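Local structure of thermospermine synthase (Medicago truncatula, 6BQ6) at residues Q78-E81 / T82-F85; E84-Y87 / H88-V92; G113-A116 / R117-R121; A249-P252 / S253-D256. The protein probably catalyses the transfer of an aminopropyl group from decarboxylated S-adenosylmethionine to spermidine, giving thermospermine and methylthioadenosine. All coordinates share one frame; numbering follows the deposited sequence.

Interaction 1 of 4, residues Q78-E81 / T82-F85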
loop_
_atom_site.group_PDB
_atom_site.type_symbol
_atom_site.label_atom_id
_atom_site.label_comp_id
_atom_site.label_asym_id
_atom_site.label_seq_id
_atom_site.Cartn_x
_atom_site.Cartn_y
_atom_site.Cartn_z
ATOM N N GLN B 78 3.896 -3.535 18.623
ATOM C CA GLN B 78 3.852 -3.465 20.096
ATOM C C GLN B 78 4.793 -2.426 20.651
ATOM O O GLN B 78 4.462 -1.674 21.595
ATOM C CB GLN B 78 4.269 -4.808 20.683
ATOM C CG GLN B 78 3.468 -5.982 20.208
ATOM C CD GLN B 78 2.043 -5.890 20.651
ATOM O OE1 GLN B 78 1.760 -5.852 21.852
ATOM N NE2 GLN B 78 1.123 -5.852 19.695
ATOM N N SER B 79 6.024 -2.453 20.174
ATOM C CA SER B 79 7.088 -1.663 20.736
ATOM C C SER B 79 8.049 -1.334 19.659
ATOM O O SER B 79 8.421 -2.228 18.914
ATOM C CB SER B 79 7.792 -2.482 21.824
ATOM O OG SER B 79 9.146 -2.079 22.034
ATOM N N ALA B 80 8.433 -0.068 19.518
ATOM C CA ALA B 80 9.561 0.284 18.679
ATOM C C ALA B 80 10.713 0.790 19.485
ATOM O O ALA B 80 10.565 1.503 20.472
ATOM C CB ALA B 80 9.173 1.306 17.642
ATOM N N GLU B 81 11.889 0.524 18.989
ATOM C CA GLU B 81 13.093 0.853 19.700
ATOM C C GLU B 81 13.252 2.337 20.032
ATOM O O GLU B 81 13.720 2.668 21.132
ATOM C CB GLU B 81 14.283 0.349 18.877
ATOM C CG GLU B 81 15.649 0.589 19.454
ATOM C CD GLU B 81 16.767 0.008 18.560
ATOM O OE1 GLU B 81 16.590 -0.107 17.323
ATOM O OE2 GLU B 81 17.804 -0.396 19.139
ATOM N N THR B 82 12.934 3.225 19.098
ATOM C CA THR B 82 13.226 4.623 19.321
ATOM C C THR B 82 12.315 5.235 20.386
ATOM O O THR B 82 12.698 6.219 20.980
ATOM C CB THR B 82 13.082 5.486 18.051
ATOM O OG1 THR B 82 11.807 5.246 17.438
ATOM C CG2 THR B 82 14.181 5.153 17.079
ATOM N N ASP B 83 11.084 4.741 20.535
ATOM C CA ASP B 83 10.152 5.372 21.420
ATOM C C ASP B 83 9.425 4.514 22.425
ATOM O O ASP B 83 8.566 5.054 23.151
ATOM C CB ASP B 83 9.143 6.269 20.654
ATOM C CG ASP B 83 8.295 5.538 19.650
ATOM O OD1 ASP B 83 8.126 4.322 19.750
ATOM O OD2 ASP B 83 7.780 6.206 18.714
ATOM N N GLU B 84 9.746 3.239 22.532
ATOM C CA GLU B 84 9.104 2.424 23.571
ATOM C C GLU B 84 9.316 2.960 24.989
ATOM O O GLU B 84 8.488 2.727 25.856
ATOM C CB GLU B 84 9.472 0.939 23.466
ATOM C CG GLU B 84 10.932 0.612 23.624
ATOM C CD GLU B 84 11.418 0.418 25.050
ATOM O OE1 GLU B 84 12.607 0.067 25.195
ATOM O OE2 GLU B 84 10.697 0.627 26.040
ATOM N N PHE B 85 10.422 3.663 25.214
ATOM C CA PHE B 85 10.695 4.296 26.519
ATOM C C PHE B 85 9.520 5.191 26.966
ATOM O O PHE B 85 9.248 5.320 28.147
ATOM C CB PHE B 85 12.036 5.038 26.545
ATOM C CG PHE B 85 12.044 6.362 25.822
ATOM C CD1 PHE B 85 11.715 7.506 26.454
ATOM C CD2 PHE B 85 12.372 6.431 24.482
ATOM C CE1 PHE B 85 11.720 8.735 25.810
ATOM C CE2 PHE B 85 12.381 7.653 23.823
ATOM C CZ PHE B 85 12.040 8.800 24.478
HETATM O O HOH W 1 7.074 2.003 20.978
HETATM O O HOH W 2 13.006 3.335 23.758
HETATM O O HOH W 3 14.288 0.141 23.122
#

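Interaction 2 of 4, residues E84-Y87 / H88-V92. With TER (N-(3-amino-propyl)-N-(5-aminopropyl)-1,4-diaminobutane), chain F.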
loop_
_atom_site.group_PDB
_atom_site.type_symbol
_atom_site.label_atom_id
_atom_site.label_comp_id
_atom_site.label_asym_id
_atom_site.label_seq_id
_atom_site.Cartn_x
_atom_site.Cartn_y
_atom_site.Cartn_z
ATOM N N GLU B 84 9.746 3.239 22.532
ATOM C CA GLU B 84 9.104 2.424 23.571
ATOM C C GLU B 84 9.316 2.960 24.989
ATOM O O GLU B 84 8.488 2.727 25.856
ATOM C CB GLU B 84 9.472 0.939 23.466
ATOM C CG GLU B 84 10.932 0.612 23.624
ATOM C CD GLU B 84 11.418 0.418 25.050
ATOM O OE1 GLU B 84 12.607 0.067 25.195
ATOM O OE2 GLU B 84 10.697 0.627 26.040
ATOM N N PHE B 85 10.422 3.663 25.214
ATOM C CA PHE B 85 10.695 4.296 26.519
ATOM C C PHE B 85 9.520 5.191 26.966
ATOM O O PHE B 85 9.248 5.320 28.147
ATOM C CB PHE B 85 12.036 5.038 26.545
ATOM C CG PHE B 85 12.044 6.362 25.822
ATOM C CD1 PHE B 85 11.715 7.506 26.454
ATOM C CD2 PHE B 85 12.372 6.431 24.482
ATOM C CE1 PHE B 85 11.720 8.735 25.810
ATOM C CE2 PHE B 85 12.381 7.653 23.823
ATOM C CZ PHE B 85 12.040 8.800 24.478
ATOM N N ILE B 86 8.836 5.842 25.999
ATOM C CA ILE B 86 7.721 6.692 26.343
ATOM C C ILE B 86 6.579 5.843 26.949
ATOM O O ILE B 86 6.058 6.204 28.005
ATOM C CB ILE B 86 7.213 7.482 25.134
ATOM C CG1 ILE B 86 8.343 8.308 24.527
ATOM C CG2 ILE B 86 6.038 8.393 25.507
ATOM C CD1 ILE B 86 7.926 9.040 23.286
ATOM N N TYR B 87 6.186 4.769 26.257
ATOM C CA TYR B 87 5.095 3.955 26.698
ATOM C C TYR B 87 5.474 3.333 28.064
ATOM O O TYR B 87 4.658 3.306 28.973
ATOM C CB TYR B 87 4.801 2.847 25.655
ATOM C CG TYR B 87 3.833 1.826 26.151
ATOM C CD1 TYR B 87 2.453 1.975 25.966
ATOM C CD2 TYR B 87 4.279 0.679 26.796
ATOM C CE1 TYR B 87 1.566 1.017 26.457
ATOM C CE2 TYR B 87 3.410 -0.253 27.300
ATOM C CZ TYR B 87 2.057 -0.088 27.114
ATOM O OH TYR B 87 1.182 -1.051 27.597
ATOM N N HIS B 88 6.687 2.822 28.181
ATOM C CA HIS B 88 7.017 2.100 29.395
ATOM C C HIS B 88 7.263 3.017 30.586
ATOM O O HIS B 88 6.899 2.667 31.702
ATOM C CB HIS B 88 8.143 1.126 29.134
ATOM C CG HIS B 88 7.724 0.011 28.240
ATOM N ND1 HIS B 88 8.057 -0.046 26.903
ATOM C CD2 HIS B 88 6.866 -1.024 28.460
ATOM C CE1 HIS B 88 7.483 -1.108 26.358
ATOM N NE2 HIS B 88 6.771 -1.726 27.287
ATOM N N GLU B 89 7.850 4.187 30.381
ATOM C CA GLU B 89 7.955 5.155 31.475
ATOM C C GLU B 89 6.594 5.669 31.923
ATOM O O GLU B 89 6.336 5.761 33.118
ATOM C CB GLU B 89 8.817 6.340 31.106
ATOM C CG GLU B 89 10.317 6.045 31.092
ATOM C CD GLU B 89 11.164 7.279 30.882
ATOM O OE1 GLU B 89 10.663 8.433 31.018
ATOM O OE2 GLU B 89 12.381 7.109 30.604
ATOM N N CYS B 90 5.715 5.964 30.960
ATOM C CA CYS B 90 4.339 6.394 31.295
ATOM C C CYS B 90 3.526 5.317 31.993
ATOM O O CYS B 90 2.773 5.643 32.921
ATOM C CB CYS B 90 3.561 6.887 30.100
ATOM S SG CYS B 90 4.168 8.474 29.470
ATOM N N LEU B 91 3.683 4.069 31.578
ATOM C CA LEU B 91 2.955 2.954 32.173
ATOM C C LEU B 91 3.368 2.731 33.622
ATOM O O LEU B 91 2.538 2.449 34.461
ATOM C CB LEU B 91 3.191 1.661 31.429
ATOM C CG LEU B 91 2.614 0.313 31.964
ATOM C CD1 LEU B 91 1.081 0.393 32.017
ATOM C CD2 LEU B 91 3.097 -0.843 31.164
ATOM N N VAL B 92 4.660 2.864 33.912
ATOM C CA VAL B 92 5.252 2.445 35.199
ATOM C C VAL B 92 5.436 3.535 36.229
ATOM O O VAL B 92 4.992 3.409 37.379
ATOM C CB VAL B 92 6.601 1.710 34.952
ATOM C CG1 VAL B 92 7.366 1.495 36.245
ATOM C CG2 VAL B 92 6.323 0.377 34.237
HETATM N N1 TER F . 0.806 -8.118 25.061
HETATM C C2 TER F . 1.714 -7.158 25.654
HETATM C C3 TER F . 0.983 -5.845 25.915
HETATM C C4 TER F . 0.616 -5.100 24.658
HETATM N N5 TER F . 0.171 -3.761 24.967
HETATM C C6 TER F . 0.787 -2.623 24.323
HETATM C C7 TER F . -0.227 -1.519 24.065
HETATM C C8 TER F . 0.278 -0.641 22.935
HETATM N N9 TER F . -0.117 -1.124 21.630
HETATM C C10 TER F . 0.325 -0.392 20.471
HETATM C C11 TER F . -0.597 -0.479 19.275
HETATM C C12 TER F . -0.171 0.601 18.281
HETATM C C13 TER F . -0.771 0.416 16.895
HETATM N N14 TER F . -2.150 -0.034 16.971
#

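Interaction 3 of 4, residues G113-A116 / R117-R121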
loop_
_atom_site.group_PDB
_atom_site.type_symbol
_atom_site.label_atom_id
_atom_site.label_comp_id
_atom_site.label_asym_id
_atom_site.label_seq_id
_atom_site.Cartn_x
_atom_site.Cartn_y
_atom_site.Cartn_z
ATOM N N GLY B 113 9.672 -7.431 28.560
ATOM C CA GLY B 113 10.667 -7.144 29.554
ATOM C C GLY B 113 10.812 -5.667 29.853
ATOM O O GLY B 113 11.516 -5.309 30.791
ATOM N N SER B 114 10.193 -4.797 29.040
ATOM C CA SER B 114 10.372 -3.379 29.200
ATOM C C SER B 114 9.667 -2.774 30.409
ATOM O O SER B 114 10.142 -1.853 31.049
ATOM C CB SER B 114 10.030 -2.625 27.929
ATOM O OG SER B 114 10.815 -3.074 26.862
ATOM N N THR B 115 8.479 -3.294 30.712
ATOM C CA THR B 115 7.782 -2.909 31.898
ATOM C C THR B 115 8.578 -3.300 33.123
ATOM O O THR B 115 8.753 -2.492 34.005
ATOM C CB THR B 115 6.395 -3.536 31.873
ATOM O OG1 THR B 115 5.710 -2.997 30.738
ATOM C CG2 THR B 115 5.621 -3.232 33.102
ATOM N N ALA B 116 9.036 -4.543 33.145
ATOM C CA ALA B 116 9.878 -5.026 34.210
ATOM C C ALA B 116 11.132 -4.129 34.344
ATOM O O ALA B 116 11.495 -3.744 35.441
ATOM C CB ALA B 116 10.294 -6.459 33.960
ATOM N N ARG B 117 11.759 -3.827 33.214
ATOM C CA ARG B 117 12.968 -2.987 33.211
ATOM C C ARG B 117 12.712 -1.663 33.944
ATOM O O ARG B 117 13.491 -1.238 34.821
ATOM C CB ARG B 117 13.399 -2.702 31.773
ATOM C CG ARG B 117 14.598 -1.793 31.687
ATOM C CD ARG B 117 14.749 -1.321 30.281
ATOM N NE ARG B 117 13.741 -0.338 29.910
ATOM C CZ ARG B 117 13.066 -0.311 28.764
ATOM N NH1 ARG B 117 13.186 -1.276 27.858
ATOM N NH2 ARG B 117 12.232 0.724 28.517
ATOM N N GLU B 118 11.616 -0.976 33.575
ATOM C CA GLU B 118 11.337 0.291 34.236
ATOM C C GLU B 118 11.023 0.150 35.736
ATOM O O GLU B 118 11.410 0.968 36.533
ATOM C CB GLU B 118 10.217 1.046 33.516
ATOM C CG GLU B 118 10.582 1.480 32.110
ATOM C CD GLU B 118 11.827 2.387 32.061
ATOM O OE1 GLU B 118 11.995 3.294 32.881
ATOM O OE2 GLU B 118 12.665 2.183 31.151
ATOM N N LEU B 119 10.240 -0.867 36.105
ATOM C CA LEU B 119 9.975 -1.164 37.506
ATOM C C LEU B 119 11.247 -1.397 38.314
ATOM O O LEU B 119 11.369 -0.892 39.415
ATOM C CB LEU B 119 9.108 -2.394 37.651
ATOM C CG LEU B 119 7.637 -2.192 37.226
ATOM C CD1 LEU B 119 6.946 -3.488 36.839
ATOM C CD2 LEU B 119 6.860 -1.443 38.277
ATOM N N LEU B 120 12.178 -2.115 37.721
ATOM C CA LEU B 120 13.446 -2.462 38.413
ATOM C C LEU B 120 14.411 -1.284 38.579
ATOM O O LEU B 120 15.379 -1.369 39.310
ATOM C CB LEU B 120 14.125 -3.610 37.663
ATOM C CG LEU B 120 13.327 -4.933 37.808
ATOM C CD1 LEU B 120 13.796 -5.902 36.742
ATOM C CD2 LEU B 120 13.438 -5.629 39.163
ATOM N N ARG B 121 14.166 -0.179 37.888
ATOM C CA ARG B 121 14.863 1.073 38.157
ATOM C C ARG B 121 14.539 1.670 39.507
ATOM O O ARG B 121 15.270 2.520 39.964
ATOM C CB ARG B 121 14.621 2.105 37.048
ATOM C CG ARG B 121 15.186 1.644 35.707
ATOM C CD ARG B 121 14.889 2.635 34.576
ATOM N NE ARG B 121 15.405 3.966 34.873
ATOM C CZ ARG B 121 14.862 5.126 34.489
ATOM N NH1 ARG B 121 13.741 5.188 33.808
ATOM N NH2 ARG B 121 15.434 6.245 34.847
#

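Interaction 4 of 4, residues A249-P252 / S253-D256. With TER (N-(3-amino-propyl)-N-(5-aminopropyl)-1,4-diaminobutane), chain F.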
loop_
_atom_site.group_PDB
_atom_site.type_symbol
_atom_site.label_atom_id
_atom_site.label_comp_id
_atom_site.label_asym_id
_atom_site.label_seq_id
_atom_site.Cartn_x
_atom_site.Cartn_y
_atom_site.Cartn_z
ATOM N N ALA B 249 -0.243 10.337 26.360
ATOM C CA ALA B 249 0.981 10.876 25.761
ATOM C C ALA B 249 1.112 10.359 24.371
ATOM O O ALA B 249 0.733 9.253 24.080
ATOM C CB ALA B 249 2.186 10.438 26.597
ATOM N N HIS B 250 1.699 11.168 23.504
ATOM C CA HIS B 250 1.951 10.726 22.144
ATOM C C HIS B 250 3.076 9.730 22.025
ATOM O O HIS B 250 4.152 9.945 22.594
ATOM C CB HIS B 250 2.334 11.966 21.327
ATOM C CG HIS B 250 2.492 11.719 19.842
ATOM N ND1 HIS B 250 3.662 11.973 19.175
ATOM C CD2 HIS B 250 1.642 11.219 18.922
ATOM C CE1 HIS B 250 3.543 11.617 17.912
ATOM N NE2 HIS B 250 2.315 11.160 17.732
ATOM N N ILE B 251 2.849 8.692 21.226
ATOM C CA ILE B 251 3.882 7.725 20.902
ATOM C C ILE B 251 4.009 7.678 19.353
ATOM O O ILE B 251 3.135 7.216 18.674
ATOM C CB ILE B 251 3.579 6.376 21.518
ATOM C CG1 ILE B 251 3.594 6.521 23.068
ATOM C CG2 ILE B 251 4.637 5.346 21.129
ATOM C CD1 ILE B 251 2.849 5.435 23.724
ATOM N N PRO B 252 5.072 8.244 18.816
ATOM C CA PRO B 252 5.131 8.455 17.366
ATOM C C PRO B 252 4.907 7.191 16.578
ATOM O O PRO B 252 4.159 7.220 15.608
ATOM C CB PRO B 252 6.547 9.015 17.146
ATOM C CG PRO B 252 6.872 9.681 18.406
ATOM C CD PRO B 252 6.179 8.932 19.501
ATOM N N SER B 253 5.479 6.075 17.016
ATOM C CA SER B 253 5.364 4.829 16.263
ATOM C C SER B 253 3.962 4.257 16.288
ATOM O O SER B 253 3.613 3.449 15.434
ATOM C CB SER B 253 6.328 3.768 16.771
ATOM O OG SER B 253 6.111 3.452 18.112
ATOM N N TYR B 254 3.163 4.662 17.270
ATOM C CA TYR B 254 1.771 4.256 17.370
ATOM C C TYR B 254 0.822 5.073 16.543
ATOM O O TYR B 254 -0.377 4.719 16.474
ATOM C CB TYR B 254 1.359 4.292 18.864
ATOM C CG TYR B 254 1.988 3.279 19.814
ATOM C CD1 TYR B 254 2.997 2.380 19.419
ATOM C CD2 TYR B 254 1.584 3.241 21.143
ATOM C CE1 TYR B 254 3.539 1.481 20.312
ATOM C CE2 TYR B 254 2.124 2.342 22.050
ATOM C CZ TYR B 254 3.103 1.463 21.639
ATOM O OH TYR B 254 3.627 0.589 22.538
ATOM N N ALA B 255 1.271 6.181 15.942
ATOM C CA ALA B 255 0.456 7.158 15.212
ATOM C C ALA B 255 -0.756 7.649 15.984
ATOM O O ALA B 255 -1.805 7.902 15.408
ATOM C CB ALA B 255 0.020 6.625 13.816
ATOM N N ASP B 256 -0.632 7.735 17.318
ATOM C CA ASP B 256 -1.713 8.231 18.113
ATOM C C ASP B 256 -1.190 8.604 19.462
ATOM O O ASP B 256 -0.035 8.292 19.827
ATOM C CB ASP B 256 -2.807 7.171 18.282
ATOM C CG ASP B 256 -4.220 7.787 18.437
ATOM O OD1 ASP B 256 -4.350 9.024 18.653
ATOM O OD2 ASP B 256 -5.160 6.992 18.376
HETATM N N1 TER F . 0.806 -8.118 25.061
HETATM C C2 TER F . 1.714 -7.158 25.654
HETATM C C3 TER F . 0.983 -5.845 25.915
HETATM C C4 TER F . 0.616 -5.100 24.658
HETATM N N5 TER F . 0.171 -3.761 24.967
HETATM C C6 TER F . 0.787 -2.623 24.323
HETATM C C7 TER F . -0.227 -1.519 24.065
HETATM C C8 TER F . 0.278 -0.641 22.935
HETATM N N9 TER F . -0.117 -1.124 21.630
HETATM C C10 TER F . 0.325 -0.392 20.471
HETATM C C11 TER F . -0.597 -0.479 19.275
HETATM C C12 TER F . -0.171 0.601 18.281
HETATM C C13 TER F . -0.771 0.416 16.895
HETATM N N14 TER F . -2.150 -0.034 16.971
#

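Interaction 1 of 4, residues Q78-E81 / T82-F85
Ala-80 O is gripped by two backbone amides from just ahead in the chain. Glu-84 N donates to Ala-80 O at 2.8 Å, nearly along the C=O axis. Asp-83 N donates to Ala-80 O at 3.3 Å, from above the carbonyl plane. The pair of bonds closes the turn that leads from strand 76-80 towards helix 84-98. Just before the turn, Gln-78 and Ser-79 form a classic beta bulge opposite Leu-71.

Glu-84 places CG between its own backbone N and carbonyl carbon (chi1 61°). This lays the start of its side chain against the strand end. Its CB lies 3.4 Å from Ser-79 OG, and its CG lies 3.3 Å from Ala-80 O.

Waters complete the turn. One accepts from Ala-80 N at 2.9 Å and donates to Asp-83 OD1. Glu-81 O accepts hydrogen bonds from two further waters. One of these accepts from Phe-85 N, and the other donates to Glu-84 OE1. Glu-81 itself is extended and turns away, with OE1 bonded to Lys-69 N.

The turn is thus tied mainly by backbone amides and waters. This leaves the carboxylate of Asp-83 to bond Ser-253 OG through OD1, and that of Glu-84 to bond Arg-117 and His-88 through OE2. Gln-78, just before the turn, touches the bound thermospermine.

Interaction 2 of 4, residues E84-Y87 / H88-V92
Glu-84 and His-88 form a histidine-carboxylate hydrogen bond one turn apart on helix 84-98. This alpha helix runs beside the polyamine pocket. Glu-84 OE2 meets His-88 ND1 at 2.9 Å, on the anti side and tilted out of the carboxylate plane; carboxylate and ring planes are 72° apart. The same ND1 also donates to Glu-84 O at 3.0 Å, from above the carbonyl plane. Glu-84 O takes His-88 N as well, in the regular helix bond. The single N-H at ND1 is thus bifurcated, and its two bent bonds restrain the imidazole rather than fix it. Glu-84 OE2 has a second partner in Arg-117.

Phe-85 points away from the following turn, and Phe-224 of the second subunit packs on it. Its O receives Glu-89 N, and Glu-89 sends its carboxylate to backbone amides of 288-290. Ile-86 O receives Cys-90 N, and Ile-86 CG2 lies 4.4 Å from Cys-90 SG.

Tyr-87 has its CG anti to the backbone N (chi1 170°), which swings the ring beside His-88. The two rings make a T-shaped stack, with centroids 4.8 Å apart and planes at 84°. The tyrosine gives its edge and the histidine its face. An alanine in place of His-88 is likely to rob Glu-84 of one of its polar partners and leave the Tyr-87 edge without a ring to press on. Tyr-87 OH bonds to Asp-181, the predicted proton acceptor, and lies 3.7 Å from C6 of thermospermine. Further along the ring, Tyr-87 CE2 packs 3.9 Å from Leu-91 CD2.

Interaction 3 of 4, residues G113-A116 / R117-R121
Arg-117 N bonds to Gly-113 O at 2.9 Å, the first of four backbone bonds that build the short helix 114-120. The helix belongs to the beta-alpha-beta unit of strands 104-107 and 127-132. Gly-113 and Ala-116 fit a GxGxxA pattern, consistent with a Rossmann-type nucleotide fold. Gly-113 takes the N-cap position at a positive phi of 99°, where a side chain would be jammed against the carbonyl before it. The other bonds pair Ser-114 with Glu-118, Thr-115 with Leu-119 and Ala-116 with Leu-120.

The charged groups form a network along one flank. Arg-117 grips Glu-118 side-on, with NE and NH2 both on OE2, and NE lies 3.0 Å from Glu-118 OE2. That oxygen sits in the guanidinium plane; the nitrogens reach its anti side, tilted from the carboxylate plane. Arg-117 NH2 also forms a salt bridge to Glu-84 OE2. Arg-121 NH1 bonds Glu-118 OE1 at 2.7 Å, using the syn lone pair of that oxygen. Glu-118 OE1 also accepts from His-93.

Packing sets the Arg-117 group over Ser-114. Its CG is anti to the backbone N (chi1 177°), and the bend at chi3 brings one guanidinium face over the serine backbone. Arg-117 NH1 lies 3.4 Å from Ser-114 CB and bonds to Asn-148. A methionine in place of Arg-117 would probably leave Glu-118 OE2 and Glu-84 without this cation and Asn-148 without its hydrogen bond.

Thr-115 bonds through OG1 to Asp-181. Its methyl runs alongside Leu-119, with Thr-115 CG2 4.0 Å from Leu-119 CD1.

Interaction 4 of 4, residues A249-P252 / S253-D256
The Tyr-254 ring is sandwiched between Ile-251 on one face and thermospermine on the other, at the turn of the beta hairpin between strands 243-251 and 256-264. Ile-251 CG2 sits over the centre, 3.7 Å from the centroid of the Tyr-254 ring and 14° off its normal, which makes a CH-pi contact. On the opposite face C10 of thermospermine lies 3.5 Å from Tyr-254 CZ. Tyr-254 also meets Trp-258 edge-to-face, and its OH bonds to Gln-78 O. The ring of His-250 has the nitrogen of Pro-252 over one face, towards the rim.

The tip of the hairpin holds a 3-10 segment. Tyr-254 N bonds to Ile-251 O at 2.9 Å, and Ala-255 N bonds to Pro-252 O at 3.1 Å. Both donors stand above the carbonyl plane, as the tight turn brings them round. Ala-255 then takes left-handed backbone angles, and the chain doubles back. Ile-251 N donates to Asp-256 O at 3.2 Å, almost straight and in the carbonyl plane.

Ile-251 carries CG2 anti to its own backbone N and CG1 anti to the carbonyl carbon (CG1 chi1 -64°), so both branches lie along the tyrosine. The side chains run side by side. Tyr-254 lines the polyamine pocket, with a methylene of the ligand against the face opposite Ile-251, and Ile-251 backs the ring from behind. The hairpin also faces the second subunit, where Ile-223 packs on Pro-252. The other branch of the isoleucine, through CG1, also reaches the ring, with Ile-251 CD1 3.6 Å from Tyr-254 CE2.

How the interactions relate
From the N terminus, interaction 1 turns strand 76-80 into helix 84-98, and interaction 2 continues along that helix. The two overlap at Glu-84 and Phe-85. Interaction 3 follows on helix 114-120, which lies against the same helix. The salt bridge from Glu-84 OE2 to Arg-117 NH2 joins it to both earlier contacts, and His-88 packs on Ser-114 and Thr-115. Interaction 4 closes the hairpin of strands 243-251 and 256-264. It returns to interaction 1 through Asp-83 with Ser-253 and Gln-78 with Tyr-254. Ile-86 and Tyr-87 pack on Ile-251. Interactions 3 and 4 do not touch; helix 84-98 spans between them.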